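Manganese-containing pseudocatalase (Thermus thermophilus, PDB 2V8T) probably catalyses the breakdown of hydrogen peroxide to water and oxygen at a dimanganese centre. Local coordinates at residues Met44-Asn49 / Val138-Asn143; Ile5-Ile10 / Gly268-Asp273; Val26-Gly31 / Met126-Glu131. All coordinates share one frame; numbering follows the deposited sequence.

How the contacts relate
The three contacts do not touch one another, yet all come within about 7 to 11 Å of a bound manganese through one side chain each. Their centres lie about 29 Å (contacts 1 and 2), 23 Å (1 and 3) and 22 Å (2 and 3) apart. Contacts 1 and 3 tie helices 36-49 and 28-31, which follow each other in the chain, to two parts of the long loop preceding helix 144-166, so their segments alternate along the sequence. Contact 2 brings strand 7-8, near the N-terminus, against residues 268-273, and the other two fall within the sequence it spans. From side chain to manganese, Q9 of contact 2 stands about 7 Å away, L30 of contact 3 about 10 Å and Q46 of contact 1 about 11 Å.

Contact 1: Met44-Asn49 / Val138-Asn143; sequences MYQSFN and VFTSGN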
loop_
_atom_site.group_PDB
_atom_site.type_symbol
_atom_site.label_atom_id
_atom_site.label_comp_id
_atom_site.label_asym_id
_atom_site.label_seq_id
_atom_site.Cartn_x
_atom_site.Cartn_y
_atom_site.Cartn_z
ATOM N N MET A 44 11.723 -11.809 15.684
ATOM C CA MET A 44 12.841 -10.896 15.851
ATOM C C MET A 44 12.393 -9.684 16.647
ATOM O O MET A 44 13.013 -9.308 17.654
ATOM C CB MET A 44 13.406 -10.496 14.517
ATOM C CG MET A 44 14.697 -9.867 14.570
ATOM S SD MET A 44 16.040 -10.871 15.250
ATOM C CE MET A 44 16.219 -11.845 14.170
ATOM N N TYR A 45 11.322 -8.994 16.189
ATOM C CA TYR A 45 10.880 -7.799 16.902
ATOM C C TYR A 45 10.359 -8.126 18.284
ATOM O O TYR A 45 10.607 -7.374 19.228
ATOM C CB TYR A 45 9.897 -6.990 16.066
ATOM C CG TYR A 45 10.622 -6.152 15.046
ATOM C CD1 TYR A 45 10.970 -4.836 15.297
ATOM C CD2 TYR A 45 11.051 -6.665 13.837
ATOM C CE1 TYR A 45 11.694 -4.106 14.413
ATOM C CE2 TYR A 45 11.805 -5.948 12.912
ATOM C CZ TYR A 45 12.108 -4.633 13.242
ATOM O OH TYR A 45 12.825 -3.855 12.338
ATOM N N GLN A 46 9.615 -9.243 18.449
ATOM C CA GLN A 46 9.208 -9.600 19.798
ATOM C C GLN A 46 10.426 -9.765 20.702
ATOM O O GLN A 46 10.424 -9.384 21.874
ATOM C CB GLN A 46 8.379 -10.894 19.807
ATOM C CG GLN A 46 6.988 -10.685 19.221
ATOM C CD GLN A 46 6.310 -12.010 18.971
ATOM O OE1 GLN A 46 6.767 -13.030 19.480
ATOM N NE2 GLN A 46 5.229 -12.027 18.210
ATOM N N SER A 47 11.509 -10.387 20.172
ATOM C CA SER A 47 12.685 -10.577 20.985
ATOM C C SER A 47 13.325 -9.242 21.353
ATOM O O SER A 47 13.764 -9.052 22.500
ATOM C CB SER A 47 13.677 -11.524 20.323
ATOM O OG SER A 47 14.443 -10.974 19.264
ATOM N N PHE A 48 13.383 -8.295 20.420
ATOM C CA PHE A 48 13.920 -6.970 20.744
ATOM C C PHE A 48 13.084 -6.320 21.849
ATOM O O PHE A 48 13.605 -5.713 22.795
ATOM C CB PHE A 48 13.931 -6.060 19.512
ATOM C CG PHE A 48 14.748 -6.557 18.332
ATOM C CD1 PHE A 48 15.770 -7.482 18.460
ATOM C CD2 PHE A 48 14.490 -6.009 17.078
ATOM C CE1 PHE A 48 16.517 -7.864 17.359
ATOM C CE2 PHE A 48 15.254 -6.391 15.979
ATOM C CZ PHE A 48 16.253 -7.310 16.117
ATOM N N ASN A 49 11.762 -6.411 21.663
ATOM C CA ASN A 49 10.795 -5.659 22.477
ATOM C C ASN A 49 10.437 -6.361 23.787
ATOM O O ASN A 49 9.637 -5.839 24.562
ATOM C CB ASN A 49 9.534 -5.468 21.641
ATOM C CG ASN A 49 9.754 -4.590 20.412
ATOM O OD1 ASN A 49 8.808 -4.631 19.489
ATOM N ND2 ASN A 49 10.743 -3.844 20.334
ATOM N N VAL A 138 3.797 -7.960 11.106
ATOM C CA VAL A 138 4.404 -8.199 12.428
ATOM C C VAL A 138 3.417 -7.790 13.510
ATOM O O VAL A 138 2.829 -6.711 13.454
ATOM C CB VAL A 138 5.723 -7.447 12.534
ATOM C CG1 VAL A 138 6.276 -7.450 13.954
ATOM C CG2 VAL A 138 6.745 -8.059 11.562
ATOM N N PHE A 139 3.319 -8.654 14.514
ATOM C CA PHE A 139 2.523 -8.430 15.728
ATOM C C PHE A 139 3.501 -8.459 16.908
ATOM O O PHE A 139 4.115 -9.488 17.193
ATOM C CB PHE A 139 1.484 -9.559 15.873
ATOM C CG PHE A 139 0.603 -9.375 17.063
ATOM C CD1 PHE A 139 -0.481 -8.523 16.977
ATOM C CD2 PHE A 139 0.820 -10.044 18.264
ATOM C CE1 PHE A 139 -1.318 -8.325 18.077
ATOM C CE2 PHE A 139 0.009 -9.868 19.340
ATOM C CZ PHE A 139 -1.070 -9.025 19.244
ATOM N N THR A 140 3.643 -7.314 17.568
ATOM C CA THR A 140 4.556 -7.211 18.715
ATOM C C THR A 140 3.881 -6.321 19.749
ATOM O O THR A 140 4.017 -5.090 19.788
ATOM C CB THR A 140 5.949 -6.786 18.275
ATOM O OG1 THR A 140 6.819 -6.656 19.399
ATOM C CG2 THR A 140 6.026 -5.498 17.462
ATOM N N SER A 141 3.048 -6.967 20.569
ATOM C CA SER A 141 2.169 -6.272 21.504
ATOM C C SER A 141 2.811 -5.960 22.838
ATOM O O SER A 141 2.260 -5.199 23.636
ATOM C CB SER A 141 0.917 -7.109 21.817
ATOM O OG SER A 141 1.207 -8.209 22.666
ATOM N N GLY A 142 3.925 -6.604 23.148
ATOM C CA GLY A 142 4.533 -6.533 24.470
ATOM C C GLY A 142 3.909 -7.437 25.520
ATOM O O GLY A 142 4.528 -7.576 26.586
ATOM N N ASN A 143 2.741 -8.002 25.269
ATOM C CA ASN A 143 2.089 -8.890 26.225
ATOM C C ASN A 143 2.479 -10.320 25.876
ATOM O O ASN A 143 2.224 -10.792 24.758
ATOM C CB ASN A 143 0.569 -8.723 26.172
ATOM C CG ASN A 143 -0.179 -9.601 27.150
ATOM O OD1 ASN A 143 -0.477 -10.770 26.871
ATOM N ND2 ASN A 143 -0.448 -9.061 28.335
#
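The Q46 side chain ties the helical residues 44-49 to the extended loop 138-143 by a hydrogen bond. Q46 has CG beside its backbone N and an otherwise extended chain, which carries NE2 to F139 O at 3.0 Å. The N-H...O angle is 175°, the acceptor is 4° out of the Q46 amide plane, and NE2 approaches almost along the C=O axis (170°). With OE1 of the same amide bonded to N151, both ends are held, which fixes the rotation of the flat group.

Nonpolar packing is looser. Y45 CB rests 4.2 Å from V138 CG1 and 4.4 Å from T140 CG2.

T140 points its CB toward the helix, with OG1 anti to the backbone N. This hydroxyl oxygen makes van der Waals contacts, 4.0 Å from Q46 CG, the side chains sliding past each other, and 3.7 Å from N49 CB, where they cross nearly at right angles.

Within the segments, M44 O accepts from both F48 N and S47 OG, the hydroxyl at 2.7 Å on a lone pair in the carbonyl plane. S141 OG accepts from N143 N at 3.0 Å, an ST turn.

N143 N-caps helix 144-166, on which F139 stacks with H150, and Q46 also touches I63 of helix 57-85; helix 36-49 of the ferritin-like bundle thus packs on that helix and on the loop leading into helix 144-166.

Contact 2: Ile5-Ile10 / Gly268-Asp273; sequences IDRLQI and GGPVFD. With SO4 (sulfate ion), chain G.
A minimal antiparallel sheet, strand 7-8 against strand 269-270, joins the N-terminal end of the chain to a segment 258 residues further on. Its well-defined unit is the hydrogen-bonded pair L8 and G269. L8 N donates to G269 O at 2.8 Å with a bent N-H...O angle of 132°, and G269 N returns a straighter bond to L8 O at 2.9 Å, 156°; each donor sits above the plane of the carbonyl it uses. L8 O also receives a CA-H...O contact from G268 CA at 3.1 Å. Neither glycine has room for a beta carbon: on G268 it would run into L8 O, on G269 into the carbonyl carbon of I10.

Side chains of R7, L8 and D6 pack against the second segment. R7, bent at chi2 and chi3, folds back so that the carbonyl carbon of G269 lies over the centre of one guanidinium face; NH2 comes 3.0 Å from G268 O, and NE is hydrogen-bonded to T267 O. L8 reaches P270 O with CD1 at 3.3 Å, and its CG packs beside V271. D6, the centre of an inverse gamma turn, sets its carboxylate across V271 at about a right angle, OD2 to CG2 3.7 Å, while OD1 bonds Y60 and Y241 of a second subunit. One water bridges the two segments beyond the pair, donating to D6 O and accepting from V271 N at 3.0 Å. Q9, whose NE2 bonds Y180 and E69, packs on the manganese ligand H73.

A sulfate, probably from the crystallisation liquor, takes the next N-H: G268 N to O1 is 2.9 Å, and T267 N binds it too. Mostly backbone groups carry the junction, and the R7 charge, lying over the G269 carbonyl carbon and close to the carbonyl oxygens of G268 and G269, would be expected to polarise them.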
loop_
_atom_site.group_PDB
_atom_site.type_symbol
_atom_site.label_atom_id
_atom_site.label_comp_id
_atom_site.label_asym_id
_atom_site.label_seq_id
_atom_site.Cartn_x
_atom_site.Cartn_y
_atom_site.Cartn_z
ATOM N N ILE A 5 26.863 -18.409 8.943
ATOM C CA ILE A 5 27.504 -19.633 8.489
ATOM C C ILE A 5 27.066 -19.830 7.036
ATOM O O ILE A 5 25.873 -19.796 6.736
ATOM C CB ILE A 5 27.045 -20.831 9.334
ATOM C CG1 ILE A 5 27.424 -20.652 10.797
ATOM C CG2 ILE A 5 27.588 -22.139 8.782
ATOM C CD1 ILE A 5 26.638 -21.565 11.750
ATOM N N ASP A 6 28.021 -20.071 6.135
ATOM C CA ASP A 6 27.721 -20.168 4.706
ATOM C C ASP A 6 27.265 -21.598 4.336
ATOM O O ASP A 6 27.896 -22.294 3.542
ATOM C CB ASP A 6 28.915 -19.728 3.862
ATOM C CG ASP A 6 28.498 -19.292 2.456
ATOM O OD1 ASP A 6 27.529 -18.461 2.365
ATOM O OD2 ASP A 6 29.123 -19.725 1.474
ATOM N N ARG A 7 26.124 -21.972 4.906
ATOM C CA ARG A 7 25.501 -23.275 4.713
ATOM C C ARG A 7 23.983 -23.082 4.778
ATOM O O ARG A 7 23.508 -22.368 5.658
ATOM C CB ARG A 7 25.870 -24.266 5.831
ATOM C CG ARG A 7 27.338 -24.632 5.874
ATOM C CD ARG A 7 27.747 -25.645 4.815
ATOM N NE ARG A 7 27.264 -26.995 5.182
ATOM C CZ ARG A 7 27.532 -28.087 4.473
ATOM N NH1 ARG A 7 28.167 -28.029 3.327
ATOM N NH2 ARG A 7 27.155 -29.275 4.936
ATOM N N LEU A 8 23.257 -23.776 3.923
ATOM C CA LEU A 8 21.808 -23.885 4.069
ATOM C C LEU A 8 21.484 -24.872 5.154
ATOM O O LEU A 8 22.258 -25.799 5.437
ATOM C CB LEU A 8 21.158 -24.345 2.778
ATOM C CG LEU A 8 21.323 -23.394 1.600
ATOM C CD1 LEU A 8 20.677 -23.997 0.351
ATOM C CD2 LEU A 8 20.752 -22.014 1.915
ATOM N N GLN A 9 20.278 -24.782 5.744
ATOM C CA GLN A 9 19.939 -25.678 6.836
ATOM C C GLN A 9 19.802 -27.113 6.387
ATOM O O GLN A 9 19.942 -28.039 7.200
ATOM C CB GLN A 9 18.667 -25.162 7.580
ATOM C CG GLN A 9 18.488 -25.797 8.909
ATOM C CD GLN A 9 17.410 -25.148 9.779
ATOM O OE1 GLN A 9 17.069 -24.002 9.575
ATOM N NE2 GLN A 9 16.905 -25.853 10.736
ATOM N N ILE A 10 19.471 -27.360 5.101
ATOM C CA ILE A 10 19.552 -28.670 4.452
ATOM C C ILE A 10 20.165 -28.454 3.080
ATOM O O ILE A 10 20.076 -27.363 2.517
ATOM C CB ILE A 10 18.195 -29.382 4.267
ATOM C CG1 ILE A 10 17.188 -28.537 3.522
ATOM C CG2 ILE A 10 17.660 -29.925 5.596
ATOM C CD1 ILE A 10 16.017 -29.261 2.971
ATOM N N GLY A 268 23.856 -29.033 7.949
ATOM C CA GLY A 268 23.211 -28.474 6.768
ATOM C C GLY A 268 23.788 -28.928 5.469
ATOM O O GLY A 268 24.263 -30.060 5.341
ATOM N N GLY A 269 23.755 -28.033 4.480
ATOM C CA GLY A 269 24.187 -28.334 3.140
ATOM C C GLY A 269 24.764 -27.104 2.469
ATOM O O GLY A 269 24.763 -26.010 3.045
ATOM N N PRO A 270 25.271 -27.252 1.245
ATOM C CA PRO A 270 25.886 -26.119 0.540
ATOM C C PRO A 270 24.837 -25.049 0.192
ATOM O O PRO A 270 23.695 -25.355 -0.136
ATOM C CB PRO A 270 26.460 -26.756 -0.713
ATOM C CG PRO A 270 26.577 -28.147 -0.418
ATOM C CD PRO A 270 25.425 -28.507 0.487
ATOM N N VAL A 271 25.308 -23.782 0.146
ATOM C CA VAL A 271 24.540 -22.752 -0.445
ATOM C C VAL A 271 24.427 -22.973 -1.953
ATOM O O VAL A 271 25.168 -23.769 -2.564
ATOM C CB VAL A 271 25.048 -21.335 -0.111
ATOM C CG1 VAL A 271 25.001 -21.109 1.391
ATOM C CG2 VAL A 271 26.392 -21.044 -0.721
ATOM N N PHE A 272 23.458 -22.286 -2.563
ATOM C CA PHE A 272 23.117 -22.414 -3.969
ATOM C C PHE A 272 23.652 -21.231 -4.758
ATOM O O PHE A 272 23.533 -20.088 -4.307
ATOM C CB PHE A 272 21.595 -22.491 -4.116
ATOM C CG PHE A 272 21.151 -22.537 -5.561
ATOM C CD1 PHE A 272 21.399 -23.645 -6.328
ATOM C CD2 PHE A 272 20.545 -21.436 -6.130
ATOM C CE1 PHE A 272 21.062 -23.643 -7.686
ATOM C CE2 PHE A 272 20.207 -21.457 -7.471
ATOM C CZ PHE A 272 20.475 -22.546 -8.237
ATOM N N ASP A 273 24.186 -21.509 -5.932
ATOM C CA ASP A 273 24.660 -20.475 -6.857
ATOM C C ASP A 273 23.992 -20.732 -8.206
ATOM O O ASP A 273 24.239 -21.750 -8.870
ATOM C CB ASP A 273 26.182 -20.544 -6.950
ATOM C CG ASP A 273 26.805 -19.480 -7.842
ATOM O OD1 ASP A 273 26.131 -18.814 -8.618
ATOM O OD2 ASP A 273 28.058 -19.327 -7.721
HETATM S S SO4 G . 22.598 -32.436 9.982
HETATM O O1 SO4 G . 22.321 -31.257 9.123
HETATM O O2 SO4 G . 23.188 -33.534 9.301
HETATM O O3 SO4 G . 23.568 -31.954 11.126
HETATM O O4 SO4 G . 21.500 -32.893 10.650
HETATM O O HOH W 1 28.135 -23.617 1.142
#

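Contact 3: Val26-Gly31 / Met126-Glu131; sequences VQALLG and MGAMGE
Neither segment contributes an aromatic ring, so the flat groups are the amide of Q27 and the carboxylate of E131. The Q27 amide meets M126 O obliquely: NE2 donates at 2.9 Å, the acceptor is 25° out of the amide plane, and NE2 itself is 39° above the M126 carbonyl plane, so the donor is off the lone pair. Beside it, M126 CG lies 3.8 Å from NE2. The E131 carboxylate serves its own segment: OE1 uses its syn lone pair, on the side of the other oxygen, to accept from M129 N at 2.9 Å.

Q27 reaches M126 because its chain, with CG anti to the carbonyl carbon, bends at chi2 (-76°). The amide has further partners in the same chain, OE1 with H115 and NE2 with L124 O, so both its polar atoms are held. An alanine here would remove all three bonds and would probably leave M126 O less firmly gripped and H115 less well positioned.

Residues 127-130 form a type I beta turn, and G127 N donates to E131 O just outside it. The turn lies against the short helix 28-31, which precedes helix 36-49 of the ferritin-like fold. Q27 O accepts from L30 N and G31 N, which probably eases its 3.0 Å approach to M126 O, another acceptor. G127 CA points its hydrogen almost straight at Q27 O.

A glycine permits the close fit: a beta carbon on G31 would fall 2.3 Å from M126 N. On G127 one would strike E131 OE2, so that glycine leaves room for E131 within its own segment. At the second residue of the turn, A128 CB meets A28 CB at 3.8 Å, both methyls also packing on I117 of a neighbouring subunit.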
loop_
_atom_site.group_PDB
_atom_site.type_symbol
_atom_site.label_atom_id
_atom_site.label_comp_id
_atom_site.label_asym_id
_atom_site.label_seq_id
_atom_site.Cartn_x
_atom_site.Cartn_y
_atom_site.Cartn_z
ATOM N N VAL A 26 6.039 -20.544 -4.672
ATOM C CA VAL A 26 6.910 -20.646 -3.507
ATOM C C VAL A 26 7.165 -19.274 -2.869
ATOM O O VAL A 26 7.392 -19.181 -1.663
ATOM C CB VAL A 26 8.215 -21.418 -3.850
ATOM C CG1 VAL A 26 9.179 -21.411 -2.667
ATOM C CG2 VAL A 26 7.865 -22.858 -4.241
ATOM N N GLN A 27 7.070 -18.188 -3.663
ATOM C CA GLN A 27 7.149 -16.858 -3.071
ATOM C C GLN A 27 6.173 -16.653 -1.921
ATOM O O GLN A 27 6.477 -15.880 -1.012
ATOM C CB GLN A 27 6.952 -15.766 -4.129
ATOM C CG GLN A 27 8.144 -15.510 -5.033
ATOM C CD GLN A 27 9.313 -14.737 -4.463
ATOM O OE1 GLN A 27 10.349 -14.594 -5.153
ATOM N NE2 GLN A 27 9.217 -14.212 -3.251
ATOM N N ALA A 28 4.982 -17.275 -1.951
ATOM C CA ALA A 28 4.083 -17.120 -0.810
ATOM C C ALA A 28 4.749 -17.486 0.509
ATOM O O ALA A 28 4.429 -16.930 1.562
ATOM C CB ALA A 28 2.826 -17.993 -0.971
ATOM N N LEU A 29 5.645 -18.465 0.446
ATOM C CA LEU A 29 6.330 -19.006 1.607
ATOM C C LEU A 29 7.528 -18.161 2.025
ATOM O O LEU A 29 8.149 -18.432 3.053
ATOM C CB LEU A 29 6.776 -20.455 1.345
ATOM C CG LEU A 29 5.670 -21.363 0.779
ATOM C CD1 LEU A 29 6.214 -22.782 0.652
ATOM C CD2 LEU A 29 4.404 -21.319 1.631
ATOM N N LEU A 30 7.854 -17.132 1.218
ATOM C CA LEU A 30 8.957 -16.229 1.509
ATOM C C LEU A 30 8.391 -14.883 2.008
ATOM O O LEU A 30 8.563 -14.498 3.148
ATOM C CB LEU A 30 9.871 -16.067 0.312
ATOM C CG LEU A 30 11.092 -15.180 0.534
ATOM C CD1 LEU A 30 11.897 -15.580 1.794
ATOM C CD2 LEU A 30 11.980 -15.227 -0.711
ATOM N N GLY A 31 7.695 -14.149 1.102
ATOM C CA GLY A 31 7.260 -12.790 1.367
ATOM C C GLY A 31 5.766 -12.603 1.517
ATOM O O GLY A 31 5.341 -11.447 1.646
ATOM N N MET A 126 8.447 -10.675 -1.652
ATOM C CA MET A 126 7.064 -10.602 -2.074
ATOM C C MET A 126 6.420 -11.987 -1.958
ATOM O O MET A 126 7.090 -13.010 -1.774
ATOM C CB MET A 126 6.907 -10.075 -3.505
ATOM C CG MET A 126 7.557 -10.992 -4.517
ATOM S SD MET A 126 7.320 -10.486 -6.255
ATOM C CE MET A 126 7.712 -8.765 -6.279
ATOM N N GLY A 127 5.102 -11.995 -2.092
ATOM C CA GLY A 127 4.323 -13.236 -2.090
ATOM C C GLY A 127 3.935 -13.701 -3.482
ATOM O O GLY A 127 4.493 -13.293 -4.499
ATOM N N ALA A 128 2.982 -14.623 -3.505
ATOM C CA ALA A 128 2.569 -15.323 -4.711
ATOM C C ALA A 128 1.727 -14.481 -5.663
ATOM O O ALA A 128 1.484 -14.945 -6.791
ATOM C CB ALA A 128 1.793 -16.613 -4.361
ATOM N N MET A 129 1.320 -13.293 -5.279
ATOM C CA MET A 129 0.611 -12.364 -6.141
ATOM C C MET A 129 1.500 -11.163 -6.511
ATOM O O MET A 129 1.000 -10.185 -7.046
ATOM C CB MET A 129 -0.694 -11.896 -5.511
ATOM C CG MET A 129 -1.670 -13.018 -5.261
ATOM S SD MET A 129 -2.262 -13.869 -6.714
ATOM C CE MET A 129 -3.410 -12.636 -7.321
ATOM N N GLY A 130 2.764 -11.199 -6.165
ATOM C CA GLY A 130 3.621 -10.055 -6.356
ATOM C C GLY A 130 3.526 -8.999 -5.282
ATOM O O GLY A 130 4.166 -7.946 -5.392
ATOM N N GLU A 131 2.770 -9.248 -4.234
ATOM C CA GLU A 131 2.582 -8.295 -3.141
ATOM C C GLU A 131 3.822 -8.249 -2.336
ATOM O O GLU A 131 4.313 -9.281 -1.822
ATOM C CB GLU A 131 1.358 -8.653 -2.302
ATOM C CG GLU A 131 1.399 -9.839 -1.359
ATOM C CD GLU A 131 1.360 -11.272 -1.916
ATOM O OE1 GLU A 131 1.718 -11.496 -3.085
ATOM O OE2 GLU A 131 1.029 -12.156 -1.083
#